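Long-range contacts in cysteine desulfurase (Thermococcus onnurineus, PDB 5B89), which probably releases sulfur from L-cysteine to a sulfur carrier, leaving L-alanine, with pyridoxal 5'-phosphate as cofactor: residues His80-Ser85 with Gly292-Leu297; Ile100-Asn105 with Arg283-Thr288; Phe207-Ala212 with Asp228-Ser233; Ile368-Gly373 with Val390-His395. All coordinates share one frame; numbering follows the deposited sequence.

Contact 1 (His80-Ser85 with Gly292-Leu297); sequences HKYEES and GGAIGL
Tyr82 brings one edge of its ring against Ala294, whose CB lies near the ring plane and 3.8 Å from Tyr82 CE1. With CG anti to the backbone N (chi1 -178°), the ring extends from its helix past Ala294, and its hydroxyl goes on to a hydrogen bond with Glu285. Ser85 faces Ile295, their CA atoms 5.6 Å apart. Its OG turns back to donate to Lys81 O at 2.7 Å, while Ser85 N reaches the same carbonyl from the opposite face of its plane. Satisfied within its own helix, Ser85 OG can rest 3.4 Å from Ile295 CA on the partner backbone. Ile295 then stretches CD1 across to Lys81 CB, 4.0 Å away. Beyond that point the Lys81 chain bends at chi2 and chi3, both near -70°, and NZ forms a salt bridge to Glu84 OE1 on the syn side of its carboxylate. The axes of the two segments pass 8.6 Å apart at 49°, with small Ser85 and Ala294 at the interface. This is a helix-helix packing that joins helix 73-93 to helix 291-307 within the class-V aminotransferase fold.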
# COMPACT_ATOMS: atom_id res chain seq x y z
N HIS B 80 -17.51 6.25 -6.30
CA HIS B 80 -18.56 5.18 -6.30
C HIS B 80 -17.95 3.85 -6.42
O HIS B 80 -18.34 2.93 -5.64
CB HIS B 80 -19.51 5.43 -7.45
CG HIS B 80 -20.36 4.26 -7.91
ND1 HIS B 80 -21.49 3.87 -7.21
CD2 HIS B 80 -20.23 3.39 -8.94
CE1 HIS B 80 -22.01 2.80 -7.79
NE2 HIS B 80 -21.27 2.49 -8.85
N LYS B 81 -16.98 3.61 -7.33
CA LYS B 81 -16.38 2.29 -7.51
C LYS B 81 -15.52 1.92 -6.27
O LYS B 81 -15.46 0.71 -5.91
CB LYS B 81 -15.57 2.21 -8.81
CG LYS B 81 -16.47 2.26 -10.03
CD LYS B 81 -17.31 1.07 -10.24
CE LYS B 81 -16.57 -0.09 -10.63
NZ LYS B 81 -17.39 -1.32 -10.91
N TYR B 82 -14.85 2.85 -5.64
CA TYR B 82 -14.08 2.57 -4.43
C TYR B 82 -15.00 2.14 -3.26
O TYR B 82 -14.75 1.15 -2.61
CB TYR B 82 -13.22 3.80 -4.04
CG TYR B 82 -12.34 3.64 -2.83
CD1 TYR B 82 -11.35 2.65 -2.82
CD2 TYR B 82 -12.45 4.41 -1.71
CE1 TYR B 82 -10.54 2.51 -1.76
CE2 TYR B 82 -11.60 4.22 -0.62
CZ TYR B 82 -10.69 3.23 -0.67
OH TYR B 82 -9.81 3.00 0.41
N GLU B 83 -16.08 2.88 -3.05
CA GLU B 83 -17.12 2.50 -2.05
C GLU B 83 -17.71 1.18 -2.44
O GLU B 83 -17.93 0.32 -1.50
CB GLU B 83 -18.17 3.59 -2.01
CG GLU B 83 -17.74 4.89 -1.43
CD GLU B 83 -18.83 5.98 -1.54
OE1 GLU B 83 -19.84 5.81 -2.32
OE2 GLU B 83 -18.59 7.03 -0.95
N GLU B 84 -18.07 0.93 -3.68
CA GLU B 84 -18.59 -0.41 -4.11
C GLU B 84 -17.61 -1.54 -3.67
O GLU B 84 -18.02 -2.63 -3.22
CB GLU B 84 -18.92 -0.46 -5.55
CG GLU B 84 -19.37 -1.76 -6.11
CD GLU B 84 -19.30 -1.86 -7.64
OE1 GLU B 84 -18.25 -1.95 -8.32
OE2 GLU B 84 -20.42 -1.96 -8.26
N SER B 85 -16.31 -1.31 -3.89
CA SER B 85 -15.30 -2.31 -3.64
C SER B 85 -15.25 -2.54 -2.12
O SER B 85 -15.14 -3.71 -1.76
CB SER B 85 -13.94 -1.72 -4.15
OG SER B 85 -13.96 -1.56 -5.56
N GLY B 292 -7.06 1.66 -7.47
CA GLY B 292 -7.01 0.64 -8.45
C GLY B 292 -6.98 -0.75 -7.86
O GLY B 292 -7.56 -1.66 -8.39
N GLY B 293 -6.19 -0.83 -6.78
CA GLY B 293 -6.08 -2.15 -6.16
C GLY B 293 -7.35 -2.58 -5.44
O GLY B 293 -7.68 -3.75 -5.50
N ALA B 294 -8.05 -1.68 -4.80
CA ALA B 294 -9.37 -2.02 -4.18
C ALA B 294 -10.33 -2.45 -5.24
O ALA B 294 -11.08 -3.45 -5.10
CB ALA B 294 -9.90 -0.85 -3.43
N ILE B 295 -10.36 -1.80 -6.40
CA ILE B 295 -11.22 -2.20 -7.51
C ILE B 295 -10.84 -3.55 -8.03
O ILE B 295 -11.69 -4.39 -8.33
CB ILE B 295 -11.19 -1.07 -8.59
CG1 ILE B 295 -11.89 0.16 -8.07
CG2 ILE B 295 -11.79 -1.57 -9.95
CD1 ILE B 295 -11.61 1.48 -8.86
N GLY B 296 -9.55 -3.80 -8.15
CA GLY B 296 -9.09 -5.13 -8.53
C GLY B 296 -9.44 -6.26 -7.56
O GLY B 296 -9.83 -7.36 -8.00
N LEU B 297 -9.31 -5.89 -6.31
CA LEU B 297 -9.67 -6.89 -5.27
C LEU B 297 -11.16 -7.19 -5.34
O LEU B 297 -11.50 -8.37 -5.24
CB LEU B 297 -9.25 -6.40 -3.90
CG LEU B 297 -9.69 -7.28 -2.69
CD1 LEU B 297 -9.24 -8.67 -2.87
CD2 LEU B 297 -9.22 -6.68 -1.40

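Contact 2 (Ile100-Asn105 with Arg283-Thr288); sequences IVFTKN and RFEAGT. With PLP (pyridoxal-5'-phosphate), chain D; PLP (pyridoxal-5'-phosphate), chain G.
Val101 and Phe284 cross at about a right angle, Val101 CG2 meeting Phe284 CB at 3.6 Å. The Phe284 ring leads away from the strand segment, with Arg283 CB over the centre of one face and Phe257 meeting it edge-to-face. Phe102 and Glu285 are arranged differently: they lie side by side and point the same way, ring and carboxylate planes 34° apart. Glu285, extended beyond CG (chi2 -174°), reaches across to the strand, where OE2 accepts from Phe102 N at 2.9 Å. The N-H points almost straight at the oxygen (178°), arriving on the anti side and somewhat out of the carboxylate plane. Arg86 forms a salt bridge to the same OE2 and Tyr82 OH binds OE1, so the buried carboxylate is gripped at both oxygens, and the arginine would be expected to favour its ionised form. At the far ends the two segments serve different cofactors. Asn105 CB packs 3.4 Å from O3P of the pyridoxal phosphate in its own subunit, and its side chain N-caps the following helix. Thr288 instead donates from N at 2.9 Å and from OG1 at 2.7 Å to O1P of the cofactor held by the second subunit. Phosphate sites shared in this way across the dimer interface are characteristic of fold-type I pyridoxal-phosphate enzymes.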
# COMPACT_ATOMS: atom_id res chain seq x y z
N ILE B 100 -14.37 -2.13 7.40
CA ILE B 100 -13.30 -2.51 6.43
C ILE B 100 -12.32 -1.39 6.19
O ILE B 100 -12.78 -0.30 5.79
CB ILE B 100 -13.88 -3.01 5.13
CG1 ILE B 100 -14.83 -4.23 5.30
CG2 ILE B 100 -12.82 -3.24 4.08
CD1 ILE B 100 -14.10 -5.38 5.91
N VAL B 101 -11.04 -1.63 6.47
CA VAL B 101 -9.96 -0.66 6.19
C VAL B 101 -9.05 -1.29 5.14
O VAL B 101 -8.63 -2.44 5.25
CB VAL B 101 -9.19 -0.36 7.44
CG1 VAL B 101 -7.93 0.53 7.28
CG2 VAL B 101 -10.09 0.30 8.54
N PHE B 102 -8.67 -0.53 4.11
CA PHE B 102 -7.69 -0.98 3.16
C PHE B 102 -6.30 -0.60 3.59
O PHE B 102 -5.99 0.51 4.01
CB PHE B 102 -8.00 -0.44 1.77
CG PHE B 102 -9.24 -1.02 1.15
CD1 PHE B 102 -9.27 -2.37 0.86
CD2 PHE B 102 -10.36 -0.25 0.82
CE1 PHE B 102 -10.39 -2.95 0.30
CE2 PHE B 102 -11.46 -0.84 0.21
CZ PHE B 102 -11.48 -2.16 -0.10
N THR B 103 -5.41 -1.58 3.43
CA THR B 103 -4.00 -1.51 3.72
C THR B 103 -3.20 -2.01 2.52
O THR B 103 -3.75 -2.23 1.51
CB THR B 103 -3.65 -2.41 4.93
OG1 THR B 103 -3.89 -3.76 4.57
CG2 THR B 103 -4.51 -2.06 6.10
N LYS B 104 -1.90 -2.18 2.67
CA LYS B 104 -1.11 -2.68 1.54
C LYS B 104 -1.01 -4.19 1.46
O LYS B 104 -0.79 -4.73 0.45
CB LYS B 104 0.29 -2.04 1.44
CG LYS B 104 1.37 -2.74 2.16
CD LYS B 104 2.75 -2.23 1.75
CE LYS B 104 2.91 -0.87 2.36
NZ LYS B 104 2.72 -0.91 3.86
N ASN B 105 -1.19 -4.82 2.60
CA ASN B 105 -1.08 -6.27 2.72
C ASN B 105 -1.44 -6.72 4.14
O ASN B 105 -1.67 -5.92 4.97
CB ASN B 105 0.35 -6.77 2.35
CG ASN B 105 1.45 -6.10 3.16
OD1 ASN B 105 1.29 -5.74 4.26
ND2 ASN B 105 2.58 -5.94 2.53
N ARG B 283 -11.32 7.34 9.02
CA ARG B 283 -10.47 7.64 10.14
C ARG B 283 -9.13 6.89 10.06
O ARG B 283 -8.14 7.33 10.62
CB ARG B 283 -11.18 7.26 11.48
CG ARG B 283 -10.44 7.56 12.73
CD ARG B 283 -11.13 7.08 14.03
NE ARG B 283 -12.36 7.77 14.20
CZ ARG B 283 -13.23 7.44 15.18
NH1 ARG B 283 -12.96 6.39 15.97
NH2 ARG B 283 -14.35 8.12 15.34
N PHE B 284 -9.18 5.70 9.44
CA PHE B 284 -8.03 4.77 9.43
C PHE B 284 -7.22 4.81 8.16
O PHE B 284 -6.19 4.09 8.12
CB PHE B 284 -8.57 3.36 9.79
CG PHE B 284 -9.29 3.32 11.10
CD1 PHE B 284 -8.65 3.68 12.22
CD2 PHE B 284 -10.58 2.93 11.20
CE1 PHE B 284 -9.32 3.68 13.44
CE2 PHE B 284 -11.24 2.86 12.45
CZ PHE B 284 -10.60 3.27 13.54
N GLU B 285 -7.66 5.54 7.14
CA GLU B 285 -7.07 5.47 5.84
C GLU B 285 -6.37 6.81 5.50
O GLU B 285 -7.04 7.72 5.02
CB GLU B 285 -8.10 5.13 4.79
CG GLU B 285 -8.67 3.76 4.95
CD GLU B 285 -9.59 3.33 3.82
OE1 GLU B 285 -10.13 4.12 2.93
OE2 GLU B 285 -9.86 2.09 3.77
N ALA B 286 -5.07 6.85 5.72
CA ALA B 286 -4.34 8.09 5.54
C ALA B 286 -3.83 8.21 4.10
O ALA B 286 -3.22 7.25 3.61
CB ALA B 286 -3.19 8.10 6.51
N GLY B 287 -4.17 9.29 3.45
CA GLY B 287 -3.68 9.58 2.10
C GLY B 287 -4.45 8.88 1.06
O GLY B 287 -5.40 8.07 1.33
N THR B 288 -4.14 9.08 -0.18
CA THR B 288 -4.82 8.48 -1.26
C THR B 288 -4.75 6.98 -1.19
O THR B 288 -3.69 6.40 -1.16
CB THR B 288 -4.18 8.91 -2.61
OG1 THR B 288 -4.21 10.36 -2.69
CG2 THR B 288 -4.81 8.32 -3.81
N1 PLP D . 1.60 16.34 0.58
C2 PLP D . 1.35 17.06 -0.50
C2A PLP D . 2.12 18.37 -0.70
C3 PLP D . 0.35 16.62 -1.49
O3 PLP D . 0.07 17.29 -2.61
C4 PLP D . -0.25 15.30 -1.22
C4A PLP D . -1.28 14.68 -2.15
C5 PLP D . 0.17 14.62 -0.00
C6 PLP D . 1.10 15.12 0.85
C5A PLP D . -0.44 13.26 0.27
O4P PLP D . -0.26 12.41 -0.95
P PLP D . -0.99 11.00 -0.87
O1P PLP D . -2.48 11.35 -0.87
O2P PLP D . -0.66 10.41 0.39
O3P PLP D . -0.63 10.31 -2.09
N1 PLP G . 0.32 -14.61 7.23
C2 PLP G . 0.17 -15.77 6.53
C2A PLP G . -0.44 -17.00 7.18
C3 PLP G . 0.65 -15.78 5.21
O3 PLP G . 0.52 -16.91 4.47
C4 PLP G . 1.18 -14.60 4.63
C4A PLP G . 1.75 -14.70 3.16
C5 PLP G . 1.21 -13.42 5.42
C6 PLP G . 0.80 -13.43 6.73
C5A PLP G . 1.82 -12.16 4.81
O4P PLP G . 0.96 -11.69 3.73
P PLP G . 1.55 -10.46 2.99
O1P PLP G . 0.60 -10.23 1.92
O2P PLP G . 2.92 -10.91 2.47
O3P PLP G . 1.71 -9.38 3.96

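Contact 3 (Phe207-Ala212 with Asp228-Ser233); sequences FVVDAA and DFLAFS. With PLP (pyridoxal-5'-phosphate), chain G.
Phe207 O is gripped by two backbone amides: Asp228 N donates at 2.9 Å in the carbonyl plane, and Phe229 N at 3.2 Å from a tilted position. Asp228 bonds back through its side chain, OD2 accepting from Phe207 N at 2.9 Å on the anti side, while OD1 pairs with Arg250. From here a parallel ladder runs through Val209 and Ala231 to Ala211 N, which donates to Ala231 O. Leu230 forks over the sheet face it shares with Val209, placing CD1 3.9 Å from Val209 CB and CD2 equally close to Ala211 CB. Past Ala211 the regular ladder ends, and a water bridges Ala212 O and Ser233 N. The cofactor lies at this C-terminal end. With CG anti to the backbone N (chi1 171°), Asp210 sets OD2 2.6 Å from N1 of the pyridoxal phosphate. Its OD1 takes Ala212 N in an Asx turn, which should help fix the rotation of the carboxylate, and Ala212 CB packs over the face of the pyridine ring. Ser233 OG donates to phosphate O1P in a bond that is very short in the model. Strand 177-181 continues the sheet beside 206-210; helix 193-203 covers Phe207 and Val209, while helix 106-117 packs on the opposite face against Phe229 and Ala231.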
# COMPACT_ATOMS: atom_id res chain seq x y z
N PHE B 207 -9.71 -10.99 20.03
CA PHE B 207 -9.37 -12.07 19.07
C PHE B 207 -8.96 -11.49 17.66
O PHE B 207 -9.82 -10.88 17.05
CB PHE B 207 -10.54 -13.02 18.99
CG PHE B 207 -10.20 -14.37 18.34
CD1 PHE B 207 -9.14 -15.14 18.79
CD2 PHE B 207 -10.97 -14.80 17.27
CE1 PHE B 207 -8.88 -16.38 18.18
CE2 PHE B 207 -10.72 -15.99 16.65
CZ PHE B 207 -9.71 -16.80 17.11
N VAL B 208 -7.77 -11.77 17.33
CA VAL B 208 -7.17 -11.33 16.05
C VAL B 208 -6.90 -12.53 15.18
O VAL B 208 -6.23 -13.48 15.60
CB VAL B 208 -5.90 -10.61 16.34
CG1 VAL B 208 -5.23 -10.07 15.05
CG2 VAL B 208 -6.03 -9.45 17.32
N VAL B 209 -7.39 -12.46 13.94
CA VAL B 209 -7.28 -13.61 13.01
C VAL B 209 -6.39 -13.15 11.78
O VAL B 209 -6.75 -12.19 11.08
CB VAL B 209 -8.60 -14.13 12.51
CG1 VAL B 209 -8.45 -15.29 11.56
CG2 VAL B 209 -9.47 -14.55 13.69
N ASP B 210 -5.33 -13.89 11.53
CA ASP B 210 -4.53 -13.76 10.30
C ASP B 210 -5.12 -14.71 9.30
O ASP B 210 -4.89 -15.96 9.36
CB ASP B 210 -3.03 -14.07 10.57
CG ASP B 210 -2.14 -14.16 9.31
OD1 ASP B 210 -2.73 -14.05 8.22
OD2 ASP B 210 -0.92 -14.50 9.48
N ALA B 211 -5.93 -14.20 8.34
CA ALA B 211 -6.64 -14.96 7.34
C ALA B 211 -5.88 -14.87 5.98
O ALA B 211 -6.53 -15.12 4.94
CB ALA B 211 -8.07 -14.52 7.25
N ALA B 212 -4.62 -14.60 6.00
CA ALA B 212 -3.91 -14.39 4.71
C ALA B 212 -3.97 -15.66 3.90
O ALA B 212 -3.99 -15.54 2.67
CB ALA B 212 -2.51 -13.96 4.96
N ASP B 228 -12.51 -10.06 16.33
CA ASP B 228 -12.48 -8.64 16.63
C ASP B 228 -11.63 -7.86 15.57
O ASP B 228 -11.98 -6.73 15.23
CB ASP B 228 -11.93 -8.39 18.00
CG ASP B 228 -12.88 -9.01 19.11
OD1 ASP B 228 -14.08 -8.81 19.01
OD2 ASP B 228 -12.26 -9.66 19.96
N PHE B 229 -10.55 -8.48 15.12
CA PHE B 229 -9.72 -7.93 14.02
C PHE B 229 -9.43 -9.09 13.16
O PHE B 229 -9.20 -10.23 13.60
CB PHE B 229 -8.46 -7.33 14.56
CG PHE B 229 -8.69 -6.15 15.46
CD1 PHE B 229 -8.96 -6.33 16.77
CD2 PHE B 229 -8.59 -4.86 14.98
CE1 PHE B 229 -9.18 -5.23 17.59
CE2 PHE B 229 -8.85 -3.74 15.77
CZ PHE B 229 -9.11 -3.94 17.06
N LEU B 230 -9.35 -8.79 11.84
CA LEU B 230 -9.04 -9.84 10.84
C LEU B 230 -8.29 -9.25 9.69
O LEU B 230 -8.66 -8.15 9.29
CB LEU B 230 -10.24 -10.59 10.41
CG LEU B 230 -10.03 -11.77 9.45
CD1 LEU B 230 -11.01 -12.84 9.68
CD2 LEU B 230 -10.13 -11.30 8.03
N ALA B 231 -7.24 -9.92 9.24
CA ALA B 231 -6.37 -9.35 8.14
C ALA B 231 -6.30 -10.37 7.02
O ALA B 231 -6.27 -11.58 7.26
CB ALA B 231 -4.98 -9.14 8.70
N PHE B 232 -6.33 -9.91 5.78
CA PHE B 232 -6.00 -10.74 4.62
C PHE B 232 -5.39 -9.92 3.52
O PHE B 232 -5.37 -8.71 3.60
CB PHE B 232 -7.15 -11.57 4.17
CG PHE B 232 -8.29 -10.87 3.51
CD1 PHE B 232 -8.28 -10.74 2.12
CD2 PHE B 232 -9.39 -10.42 4.20
CE1 PHE B 232 -9.31 -10.21 1.46
CE2 PHE B 232 -10.45 -9.90 3.52
CZ PHE B 232 -10.41 -9.75 2.11
N SER B 233 -4.81 -10.63 2.53
CA SER B 233 -4.10 -10.00 1.38
C SER B 233 -4.82 -10.24 0.10
O SER B 233 -5.15 -11.42 -0.20
CB SER B 233 -2.67 -10.56 1.19
OG SER B 233 -1.85 -10.17 2.35
N1 PLP G . 0.32 -14.61 7.23
C2 PLP G . 0.17 -15.77 6.53
C2A PLP G . -0.44 -17.00 7.18
C3 PLP G . 0.65 -15.78 5.21
O3 PLP G . 0.52 -16.91 4.47
C4 PLP G . 1.18 -14.60 4.63
C4A PLP G . 1.75 -14.70 3.16
C5 PLP G . 1.21 -13.42 5.42
C6 PLP G . 0.80 -13.43 6.73
C5A PLP G . 1.82 -12.16 4.81
O4P PLP G . 0.96 -11.69 3.73
P PLP G . 1.55 -10.46 2.99
O1P PLP G . 0.60 -10.23 1.92
O2P PLP G . 2.92 -10.91 2.47
O3P PLP G . 1.71 -9.38 3.96
O HOH W 1 -5.43 -13.30 1.77

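Contact 4 (Ile368-Gly373 with Val390-His395); sequences IMVRSG and VRASFH. With ALA (alanine), chain H.
Arg371 and Arg391 face each other as a hydrogen-bonded pair of an antiparallel ladder, in the small sheet of the C-terminal domain of this fold-type I enzyme. The backbone bonds are unequal: Arg391 N donates to Arg371 O at 2.8 Å, whereas Arg371 N reaches Arg391 O at 3.2 Å. Next along lies the non-hydrogen-bonded pair Ser372 and Val390, whose CA atoms are 4.5 Å apart, the shortest CA separation across the two segments.

Apolar contacts gather round Val370. Its CG2, lodged between the backbone N and the carbonyl carbon, meets Val390 CG1 at 3.7 Å, while CG1 turns to Ala392 CB at 4.1 Å. Helix 356-365 packs on this side, touching Val370 and Val390.

The charged groups occupy the other face. The two arginine chains lie side by side and point the same way, with their guanidinium planes 52° apart. Arg371 CB and CD both rest 3.9 Å from Arg391 NH2, so the aliphatic part of Arg371 lies alongside the NH2 end of the guanidinium. The like charges probably repel mildly, an effect that the salt bridge from Asp41 to Arg371 NE should offset. Arg371 NH1 continues to Val67 O of the second subunit.

Arg391 also holds the ligand carboxylate. Its chain bends at chi3 (71°) and turns the guanidinium toward the bound alanine, the expected product of the desulfurase reaction. Asn185 O also accepts from NH1, and the grip is two-pronged: Arg391 NH1 donates to alanine O at 2.8 Å, in the guanidinium plane, and Arg391 NH2 to alanine OXT at 3.1 Å, with an N-H...O angle of 169°.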
# COMPACT_ATOMS: atom_id res chain seq x y z
N ILE B 368 7.66 -26.46 -13.38
CA ILE B 368 6.79 -26.55 -12.23
C ILE B 368 7.37 -25.59 -11.16
O ILE B 368 8.50 -25.62 -10.78
CB ILE B 368 6.80 -27.97 -11.65
CG1 ILE B 368 6.30 -28.99 -12.70
CG2 ILE B 368 5.96 -28.01 -10.35
CD1 ILE B 368 6.60 -30.44 -12.30
N MET B 369 6.48 -24.68 -10.71
CA MET B 369 6.81 -23.56 -9.83
C MET B 369 6.39 -23.92 -8.42
O MET B 369 5.21 -24.03 -8.14
CB MET B 369 6.07 -22.29 -10.30
CG MET B 369 6.06 -21.87 -11.76
SD MET B 369 7.64 -21.34 -12.51
CE MET B 369 8.27 -22.87 -13.30
N VAL B 370 7.44 -24.11 -7.63
CA VAL B 370 7.26 -24.31 -6.21
C VAL B 370 8.17 -23.38 -5.43
O VAL B 370 9.10 -22.80 -5.94
CB VAL B 370 7.51 -25.79 -5.78
CG1 VAL B 370 6.54 -26.76 -6.35
CG2 VAL B 370 8.95 -26.23 -6.00
N ARG B 371 7.89 -23.24 -4.11
CA ARG B 371 8.77 -22.42 -3.27
C ARG B 371 9.55 -23.31 -2.32
O ARG B 371 9.18 -24.43 -2.01
CB ARG B 371 7.96 -21.33 -2.55
CG ARG B 371 8.89 -20.15 -2.20
CD ARG B 371 8.25 -18.79 -2.13
NE ARG B 371 7.90 -18.12 -3.38
CZ ARG B 371 8.50 -17.06 -3.92
NH1 ARG B 371 9.61 -16.52 -3.42
NH2 ARG B 371 7.95 -16.53 -4.97
N SER B 372 10.72 -22.83 -1.97
CA SER B 372 11.60 -23.54 -1.07
C SER B 372 12.14 -22.59 -0.01
O SER B 372 12.25 -21.43 -0.24
CB SER B 372 12.74 -24.21 -1.88
OG SER B 372 13.38 -23.25 -2.72
N GLY B 373 12.48 -23.18 1.13
CA GLY B 373 13.03 -22.42 2.22
C GLY B 373 12.22 -22.47 3.48
O GLY B 373 11.51 -23.33 3.68
N VAL B 390 10.22 -27.85 0.78
CA VAL B 390 9.76 -27.59 -0.56
C VAL B 390 8.26 -27.47 -0.36
O VAL B 390 7.70 -28.19 0.40
CB VAL B 390 10.07 -28.72 -1.56
CG1 VAL B 390 9.79 -28.19 -2.96
CG2 VAL B 390 11.52 -29.11 -1.47
N ARG B 391 7.63 -26.53 -1.04
CA ARG B 391 6.19 -26.29 -0.83
C ARG B 391 5.46 -26.14 -2.14
O ARG B 391 5.73 -25.21 -2.91
CB ARG B 391 5.93 -25.03 0.05
CG ARG B 391 4.49 -24.78 0.46
CD ARG B 391 4.43 -23.42 1.14
NE ARG B 391 4.61 -22.32 0.20
CZ ARG B 391 4.79 -21.08 0.51
NH1 ARG B 391 4.81 -20.73 1.78
NH2 ARG B 391 4.97 -20.11 -0.40
N ALA B 392 4.52 -27.03 -2.35
CA ALA B 392 3.63 -26.98 -3.49
C ALA B 392 2.28 -26.51 -2.92
O ALA B 392 1.83 -27.03 -1.97
CB ALA B 392 3.48 -28.32 -4.15
N SER B 393 1.68 -25.51 -3.50
CA SER B 393 0.44 -24.96 -3.01
C SER B 393 -0.45 -24.64 -4.19
O SER B 393 -0.01 -24.25 -5.23
CB SER B 393 0.69 -23.74 -2.15
OG SER B 393 1.43 -22.84 -2.84
N PHE B 394 -1.72 -24.83 -3.95
CA PHE B 394 -2.73 -24.79 -4.97
C PHE B 394 -3.84 -23.77 -4.92
O PHE B 394 -4.08 -23.17 -3.93
CB PHE B 394 -3.43 -26.17 -4.92
CG PHE B 394 -2.51 -27.37 -4.91
CD1 PHE B 394 -1.69 -27.65 -5.96
CD2 PHE B 394 -2.55 -28.26 -3.85
CE1 PHE B 394 -0.87 -28.76 -5.93
CE2 PHE B 394 -1.74 -29.35 -3.82
CZ PHE B 394 -0.90 -29.61 -4.86
N HIS B 395 -4.52 -23.67 -6.06
CA HIS B 395 -5.74 -22.92 -6.21
C HIS B 395 -6.67 -23.74 -7.14
O HIS B 395 -6.31 -24.72 -7.64
CB HIS B 395 -5.59 -21.45 -6.66
CG HIS B 395 -6.64 -20.56 -6.07
ND1 HIS B 395 -6.44 -19.25 -5.69
CD2 HIS B 395 -7.92 -20.84 -5.79
CE1 HIS B 395 -7.55 -18.79 -5.16
NE2 HIS B 395 -8.45 -19.74 -5.20
N ALA H . 2.71 -15.88 3.09
CA ALA H . 3.50 -16.12 1.78
C ALA H . 4.59 -17.22 1.78
O ALA H . 4.50 -18.08 2.69
CB ALA H . 4.16 -14.88 1.14
OXT ALA H . 5.50 -17.39 0.88

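Overall arrangement
From the N terminus, helix 73-93 opens contact 1 and the strand that follows it opens contact 2. Contact 3 opens and closes next, its strands belonging to the same large sheet as strand 100-103. Residues 283-288 then close contact 2, and 292-297 close contact 1, so the three nest one inside another. Contacts 1 and 2 touch directly where Ala294 CB packs on the Phe102 ring, and contacts 2 and 3 both reach one pyridoxal phosphate. Contact 4 follows in series with none crossing it. It pairs strands of the separate small sheet, its centre about 24 Å from that of contact 3, and contributes Arg391 to the alanine pocket.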